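Local coordinates for peptide chain release factor subunit 1 (Aeropyrum pernix, PDB 3AGK), which acts as the archaeal translation termination factor aRF1, probably directing the end of nascent peptide synthesis at UAA, UAG and UGA codons, at residues A29-L34 with K65-A70; K25-S28 with V33-S36. One frame throughout, in Å; residues are numbered along the deposited sequence.

Contact 1 of 2, residues A29-L34 with K65-A70; sequences APATVL and KRTRQA
Ala31 and Val33 rest on Thr67 and Ala70 in a small, mostly apolar loop-on-helix contact at the surface of the N-terminal domain. The loop leads from helix 14-24 into strand 34-39, and the two helix residues lie one turn apart on the first turns of helix 65-82, so that they offer a single face to the loop. The closest backbone pair is Val33 and Ala70, whose CA atoms are 6.1 Å apart. Here the CB of Val33 meets the CB of Ala70 at 3.8 Å, a methine-to-methyl van der Waals contact. The Val33 and Thr67 side chains cross at about a right angle, and CG1 of the valine reaches CG2 of the threonine at 3.9 Å. With OG1 set beside the backbone N of Thr67 (chi1 -75°), CG2 falls on the far side from N and meets the valine, while OG1 faces the CB of Ala31 at 3.4 Å.

Between the two loop residues the chain makes a tight turn: Thr32 is the centre of an inverse gamma turn, closed by a weak hydrogen bond of 2.8 Å from Val33 N to Ala31 O, and its own side chain is turned from the helix onto the loop at Lys126. Just beyond, Val33 and Leu34 both face Asp125 in a classic beta bulge, where strand 34-39 starts alongside strand 121-125.

No hydrogen bond joins the two segments. The fit therefore depends on van der Waals contact between short side chains, with the hydroxyl of Thr67 laid against a methyl, and the small side chain of Ala70 is consistent with the close approach of the loop there.

Contact 2 of 2, residues K25-S28 with V33-S36; sequences KKWS and VLLS
Leu34 drives its CD1 methyl against the backbone of Ser28 and the adjoining Trp27. The fit is closest at Ser28, whose carbonyl carbon C is 3.8 Å from CD1 and whose CA is 4.0 Å from the same methyl. Next to this, CD1 comes within 4.2 Å of Trp27 CB. With CG beside its backbone N and CD1 continuing the chain in extended form (chi2 178°), the leucine reaches straight out from the strand. Its other methyl, CD2, takes a different place, at the edge of the indole and near the ring plane rather than over a face.

Leu34 opens strand 34-39, an inner strand of the four-stranded antiparallel sheet of the N-terminal eRF1 domain. The next residue points to the opposite side: Leu35 packs on Leu75 and Ala78 of helix 65-82, whereas Leu34 faces the chain that runs in from helix 14-24. On this side Phe128 touches Leu34 as well and meets the Trp27 ring with the two planes about 35° apart. Phe109 meets the same indole nearly perpendicularly, at about 85°, so the tryptophan is hemmed in by aromatic rings in addition to the leucine.

Toward solvent the contact slackens quickly. Ser28 contributes main-chain atoms alone, its CB pointing away from the strand and its side chain staying at least 5.5 Å from it. Before it, the exposed Lys25 turns to a separate partner, a salt bridge from NZ to Glu134 OE2.

From the N terminus, the chain leaves helix 14-24, and contact 2 soon closes a short loop: only four residues separate 25-28 from 33-36. Contact 1 starts within that loop, at 29-34, and closes a much longer one, 30 residues that include the rest of strand 34-39 and all of helix 45-58 before the chain arrives at helix 65-82. Neither loop nests in the other; the two spans interlock, sharing Val33 and Leu34, and their centres lie 11 Å apart. At this joint neighbouring residues divide the work, Val33 serving contact 1 and Leu34 contact 2. Together they fasten the start of the strand to helix 65-82 and to the linker after helix 14-24.

Contact 1 of 2, residues A29-L34 with K65-A70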
ATOM      1  N   ALA A  29      15.496 -13.282  -6.596  1.00 88.78           N
ATOM      2  CA  ALA A  29      16.370 -14.350  -7.098  1.00 90.53           C
ATOM      3  C   ALA A  29      15.706 -15.149  -8.235  1.00 98.37           C
ATOM      4  O   ALA A  29      14.486 -15.298  -8.257  1.00101.99           O
ATOM      5  CB  ALA A  29      16.781 -15.280  -5.964  1.00 79.43           C
ATOM      6  N   PRO A  30      16.514 -15.662  -9.181  1.00 98.65           N
ATOM      7  CA  PRO A  30      16.013 -16.437 -10.327  1.00101.31           C
ATOM      8  C   PRO A  30      15.194 -17.669  -9.927  1.00101.45           C
ATOM      9  O   PRO A  30      14.083 -17.847 -10.432  1.00105.26           O
ATOM     10  CB  PRO A  30      17.294 -16.868 -11.046  1.00100.25           C
ATOM     11  CG  PRO A  30      18.294 -15.836 -10.676  1.00102.65           C
ATOM     12  CD  PRO A  30      17.966 -15.433  -9.265  1.00 99.33           C
ATOM     13  N   ALA A  31      15.739 -18.506  -9.048  1.00 97.60           N
ATOM     14  CA  ALA A  31      15.024 -19.686  -8.563  1.00 91.30           C
ATOM     15  C   ALA A  31      14.451 -19.425  -7.179  1.00 88.34           C
ATOM     16  O   ALA A  31      14.791 -18.428  -6.534  1.00 84.33           O
ATOM     17  CB  ALA A  31      15.937 -20.896  -8.538  1.00 86.86           C
ATOM     18  N   THR A  32      13.574 -20.311  -6.725  1.00 83.97           N
ATOM     19  CA  THR A  32      12.943 -20.124  -5.428  1.00 76.79           C
ATOM     20  C   THR A  32      13.903 -20.519  -4.315  1.00 73.15           C
ATOM     21  O   THR A  32      13.834 -21.628  -3.795  1.00 66.46           O
ATOM     22  CB  THR A  32      11.634 -20.919  -5.303  1.00 75.82           C
ATOM     23  OG1 THR A  32      11.908 -22.318  -5.428  1.00 76.92           O
ATOM     24  CG2 THR A  32      10.646 -20.495  -6.391  1.00 74.05           C
ATOM     25  N   VAL A  33      14.782 -19.588  -3.944  1.00 77.42           N
ATOM     26  CA  VAL A  33      15.885 -19.871  -3.029  1.00 71.54           C
ATOM     27  C   VAL A  33      16.080 -18.809  -1.938  1.00 69.90           C
ATOM     28  O   VAL A  33      17.162 -18.710  -1.349  1.00 64.46           O
ATOM     29  CB  VAL A  33      17.213 -20.027  -3.804  1.00 75.54           C
ATOM     30  CG1 VAL A  33      17.040 -21.010  -4.957  1.00 77.39           C
ATOM     31  CG2 VAL A  33      17.708 -18.669  -4.307  1.00 75.86           C
ATOM     32  N   LEU A  34      15.047 -18.011  -1.679  1.00 71.07           N
ATOM     33  CA  LEU A  34      15.085 -17.044  -0.583  1.00 66.66           C
ATOM     34  C   LEU A  34      14.121 -17.467   0.523  1.00 64.45           C
ATOM     35  O   LEU A  34      12.909 -17.575   0.308  1.00 75.63           O
ATOM     36  CB  LEU A  34      14.763 -15.633  -1.079  1.00 70.69           C
ATOM     37  CG  LEU A  34      15.750 -15.036  -2.090  1.00 72.72           C
ATOM     38  CD1 LEU A  34      15.294 -13.659  -2.547  1.00 78.91           C
ATOM     39  CD2 LEU A  34      17.157 -14.960  -1.524  1.00 66.50           C
ATOM     40  N   LYS A  65      22.179 -28.302  -9.313  1.00100.46           N
ATOM     41  CA  LYS A  65      23.281 -27.973  -8.402  1.00 92.74           C
ATOM     42  C   LYS A  65      23.117 -26.644  -7.663  1.00 81.89           C
ATOM     43  O   LYS A  65      22.923 -26.633  -6.452  1.00 76.01           O
ATOM     44  CB  LYS A  65      24.631 -27.990  -9.140  1.00103.16           C
ATOM     45  CG  LYS A  65      24.704 -27.068 -10.372  1.00109.89           C
ATOM     46  CD  LYS A  65      26.145 -26.677 -10.720  1.00112.55           C
ATOM     47  CE  LYS A  65      26.978 -27.866 -11.209  1.00114.38           C
ATOM     48  NZ  LYS A  65      26.661 -28.277 -12.608  1.00117.39           N
ATOM     49  N   ARG A  66      23.203 -25.533  -8.389  1.00 81.35           N
ATOM     50  CA  ARG A  66      23.245 -24.216  -7.762  1.00 86.14           C
ATOM     51  C   ARG A  66      22.045 -23.951  -6.854  1.00 84.74           C
ATOM     52  O   ARG A  66      22.203 -23.423  -5.752  1.00 76.41           O
ATOM     53  CB  ARG A  66      23.396 -23.103  -8.806  1.00 96.02           C
ATOM     54  CG  ARG A  66      24.795 -23.020  -9.425  1.00108.97           C
ATOM     55  CD  ARG A  66      25.076 -21.652 -10.057  1.00114.28           C
ATOM     56  NE  ARG A  66      24.630 -21.557 -11.446  1.00119.64           N
ATOM     57  CZ  ARG A  66      24.858 -20.507 -12.233  1.00125.12           C
ATOM     58  NH1 ARG A  66      25.524 -19.457 -11.768  1.00126.93           N
ATOM     59  NH2 ARG A  66      24.420 -20.502 -13.483  1.00128.15           N
ATOM     60  N   THR A  67      20.855 -24.326  -7.314  1.00 84.81           N
ATOM     61  CA  THR A  67      19.638 -24.108  -6.545  1.00 80.06           C
ATOM     62  C   THR A  67      19.633 -24.962  -5.288  1.00 74.53           C
ATOM     63  O   THR A  67      19.386 -24.474  -4.193  1.00 70.49           O
ATOM     64  CB  THR A  67      18.393 -24.439  -7.372  1.00 87.51           C
ATOM     65  OG1 THR A  67      18.165 -23.394  -8.325  1.00 95.80           O
ATOM     66  CG2 THR A  67      17.178 -24.565  -6.471  1.00 81.56           C
ATOM     67  N   ARG A  68      19.903 -26.248  -5.461  1.00 77.77           N
ATOM     68  CA  ARG A  68      19.961 -27.169  -4.341  1.00 77.06           C
ATOM     69  C   ARG A  68      20.894 -26.629  -3.252  1.00 73.50           C
ATOM     70  O   ARG A  68      20.524 -26.584  -2.080  1.00 68.22           O
ATOM     71  CB  ARG A  68      20.412 -28.550  -4.817  1.00 79.97           C
ATOM     72  CG  ARG A  68      20.376 -29.626  -3.750  1.00 82.06           C
ATOM     73  CD  ARG A  68      20.791 -30.993  -4.306  1.00 85.88           C
ATOM     74  NE  ARG A  68      22.200 -31.046  -4.692  1.00 84.93           N
ATOM     75  CZ  ARG A  68      22.639 -31.001  -5.949  1.00 89.26           C
ATOM     76  NH1 ARG A  68      23.942 -31.054  -6.196  1.00 87.47           N
ATOM     77  NH2 ARG A  68      21.779 -30.903  -6.959  1.00 90.16           N
ATOM     78  N   GLN A  69      22.092 -26.206  -3.649  1.00 74.78           N
ATOM     79  CA  GLN A  69      23.076 -25.652  -2.722  1.00 73.78           C
ATOM     80  C   GLN A  69      22.537 -24.417  -2.017  1.00 76.38           C
ATOM     81  O   GLN A  69      22.700 -24.249  -0.805  1.00 75.37           O
ATOM     82  CB  GLN A  69      24.360 -25.258  -3.465  1.00 77.27           C
ATOM     83  CG  GLN A  69      25.358 -26.383  -3.693  1.00 87.40           C
ATOM     84  CD  GLN A  69      26.697 -25.875  -4.224  1.00 96.54           C
ATOM     85  OE1 GLN A  69      27.740 -26.050  -3.587  1.00 95.07           O
ATOM     86  NE2 GLN A  69      26.670 -25.239  -5.393  1.00102.97           N
ATOM     87  N   ALA A  70      21.910 -23.547  -2.800  1.00 74.63           N
ATOM     88  CA  ALA A  70      21.437 -22.259  -2.321  1.00 64.39           C
ATOM     89  C   ALA A  70      20.521 -22.432  -1.119  1.00 67.12           C
ATOM     90  O   ALA A  70      20.641 -21.731  -0.109  1.00 62.95           O
ATOM     91  CB  ALA A  70      20.703 -21.548  -3.431  1.00 59.31           C
TER

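Contact 2 of 2, residues K25-S28 with V33-S36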
ATOM      1  N   LYS A  25      11.876  -5.767   0.642  1.00 80.61           N
ATOM      2  CA  LYS A  25      11.123  -5.791  -0.613  1.00 86.10           C
ATOM      3  C   LYS A  25      12.042  -5.740  -1.836  1.00 89.97           C
ATOM      4  O   LYS A  25      11.664  -6.187  -2.917  1.00 93.95           O
ATOM      5  CB  LYS A  25      10.051  -4.687  -0.656  1.00 84.73           C
ATOM      6  CG  LYS A  25       8.849  -4.970   0.254  1.00 82.62           C
ATOM      7  CD  LYS A  25       7.598  -4.186  -0.126  1.00 85.84           C
ATOM      8  CE  LYS A  25       7.617  -2.775   0.429  1.00 93.31           C
ATOM      9  NZ  LYS A  25       6.270  -2.140   0.351  1.00 96.08           N
ATOM     10  N   LYS A  26      13.256  -5.229  -1.648  1.00 87.77           N
ATOM     11  CA  LYS A  26      14.251  -5.168  -2.720  1.00 87.90           C
ATOM     12  C   LYS A  26      14.758  -6.541  -3.174  1.00 90.39           C
ATOM     13  O   LYS A  26      15.208  -6.688  -4.307  1.00 97.55           O
ATOM     14  CB  LYS A  26      15.455  -4.316  -2.301  1.00 90.85           C
ATOM     15  CG  LYS A  26      15.289  -2.810  -2.459  1.00 96.30           C
ATOM     16  CD  LYS A  26      16.642  -2.107  -2.371  1.00 93.42           C
ATOM     17  CE  LYS A  26      16.528  -0.628  -2.693  1.00 96.67           C
ATOM     18  NZ  LYS A  26      17.863  -0.003  -2.909  1.00 97.80           N
ATOM     19  N   TRP A  27      14.696  -7.542  -2.300  1.00 84.01           N
ATOM     20  CA  TRP A  27      15.342  -8.828  -2.576  1.00 79.61           C
ATOM     21  C   TRP A  27      14.652  -9.689  -3.626  1.00 81.53           C
ATOM     22  O   TRP A  27      13.433  -9.867  -3.584  1.00 79.71           O
ATOM     23  CB  TRP A  27      15.494  -9.621  -1.283  1.00 73.88           C
ATOM     24  CG  TRP A  27      16.534  -9.053  -0.419  1.00 71.31           C
ATOM     25  CD1 TRP A  27      16.555  -7.801   0.118  1.00 74.32           C
ATOM     26  CD2 TRP A  27      17.734  -9.700   0.010  1.00 74.80           C
ATOM     27  NE1 TRP A  27      17.695  -7.627   0.867  1.00 68.87           N
ATOM     28  CE2 TRP A  27      18.438  -8.778   0.816  1.00 66.92           C
ATOM     29  CE3 TRP A  27      18.280 -10.973  -0.196  1.00 75.11           C
ATOM     30  CZ2 TRP A  27      19.658  -9.090   1.411  1.00 68.35           C
ATOM     31  CZ3 TRP A  27      19.498 -11.278   0.392  1.00 75.84           C
ATOM     32  CH2 TRP A  27      20.173 -10.340   1.187  1.00 72.27           C
ATOM     33  N   SER A  28      15.448 -10.237  -4.551  1.00 82.56           N
ATOM     34  CA  SER A  28      14.936 -11.140  -5.584  1.00 88.77           C
ATOM     35  C   SER A  28      15.970 -12.188  -5.998  1.00 88.29           C
ATOM     36  O   SER A  28      17.166 -12.004  -5.785  1.00 87.86           O
ATOM     37  CB  SER A  28      14.500 -10.351  -6.816  1.00 96.53           C
ATOM     38  OG  SER A  28      15.624  -9.900  -7.547  1.00100.40           O
ATOM     39  N   VAL A  33      14.782 -19.588  -3.944  1.00 77.42           N
ATOM     40  CA  VAL A  33      15.885 -19.871  -3.029  1.00 71.54           C
ATOM     41  C   VAL A  33      16.080 -18.809  -1.938  1.00 69.90           C
ATOM     42  O   VAL A  33      17.162 -18.710  -1.349  1.00 64.46           O
ATOM     43  CB  VAL A  33      17.213 -20.027  -3.804  1.00 75.54           C
ATOM     44  CG1 VAL A  33      17.040 -21.010  -4.957  1.00 77.39           C
ATOM     45  CG2 VAL A  33      17.708 -18.669  -4.307  1.00 75.86           C
ATOM     46  N   LEU A  34      15.047 -18.011  -1.679  1.00 71.07           N
ATOM     47  CA  LEU A  34      15.085 -17.044  -0.583  1.00 66.66           C
ATOM     48  C   LEU A  34      14.121 -17.467   0.523  1.00 64.45           C
ATOM     49  O   LEU A  34      12.909 -17.575   0.308  1.00 75.63           O
ATOM     50  CB  LEU A  34      14.763 -15.633  -1.079  1.00 70.69           C
ATOM     51  CG  LEU A  34      15.750 -15.036  -2.090  1.00 72.72           C
ATOM     52  CD1 LEU A  34      15.294 -13.659  -2.547  1.00 78.91           C
ATOM     53  CD2 LEU A  34      17.157 -14.960  -1.524  1.00 66.50           C
ATOM     54  N   LEU A  35      14.676 -17.715   1.702  1.00 57.65           N
ATOM     55  CA  LEU A  35      13.934 -18.283   2.825  1.00 58.10           C
ATOM     56  C   LEU A  35      13.159 -17.252   3.639  1.00 59.67           C
ATOM     57  O   LEU A  35      13.691 -16.206   4.011  1.00 55.20           O
ATOM     58  CB  LEU A  35      14.900 -19.037   3.741  1.00 56.61           C
ATOM     59  CG  LEU A  35      14.393 -19.578   5.079  1.00 62.69           C
ATOM     60  CD1 LEU A  35      13.009 -20.164   4.910  1.00 72.22           C
ATOM     61  CD2 LEU A  35      15.343 -20.649   5.603  1.00 52.98           C
ATOM     62  N   SER A  36      11.898 -17.565   3.915  1.00 59.92           N
ATOM     63  CA  SER A  36      11.076 -16.755   4.803  1.00 62.98           C
ATOM     64  C   SER A  36      10.560 -17.647   5.939  1.00 64.18           C
ATOM     65  O   SER A  36      10.004 -18.713   5.682  1.00 71.07           O
ATOM     66  CB  SER A  36       9.899 -16.146   4.026  1.00 63.06           C
ATOM     67  OG  SER A  36      10.351 -15.344   2.946  1.00 57.11           O
TER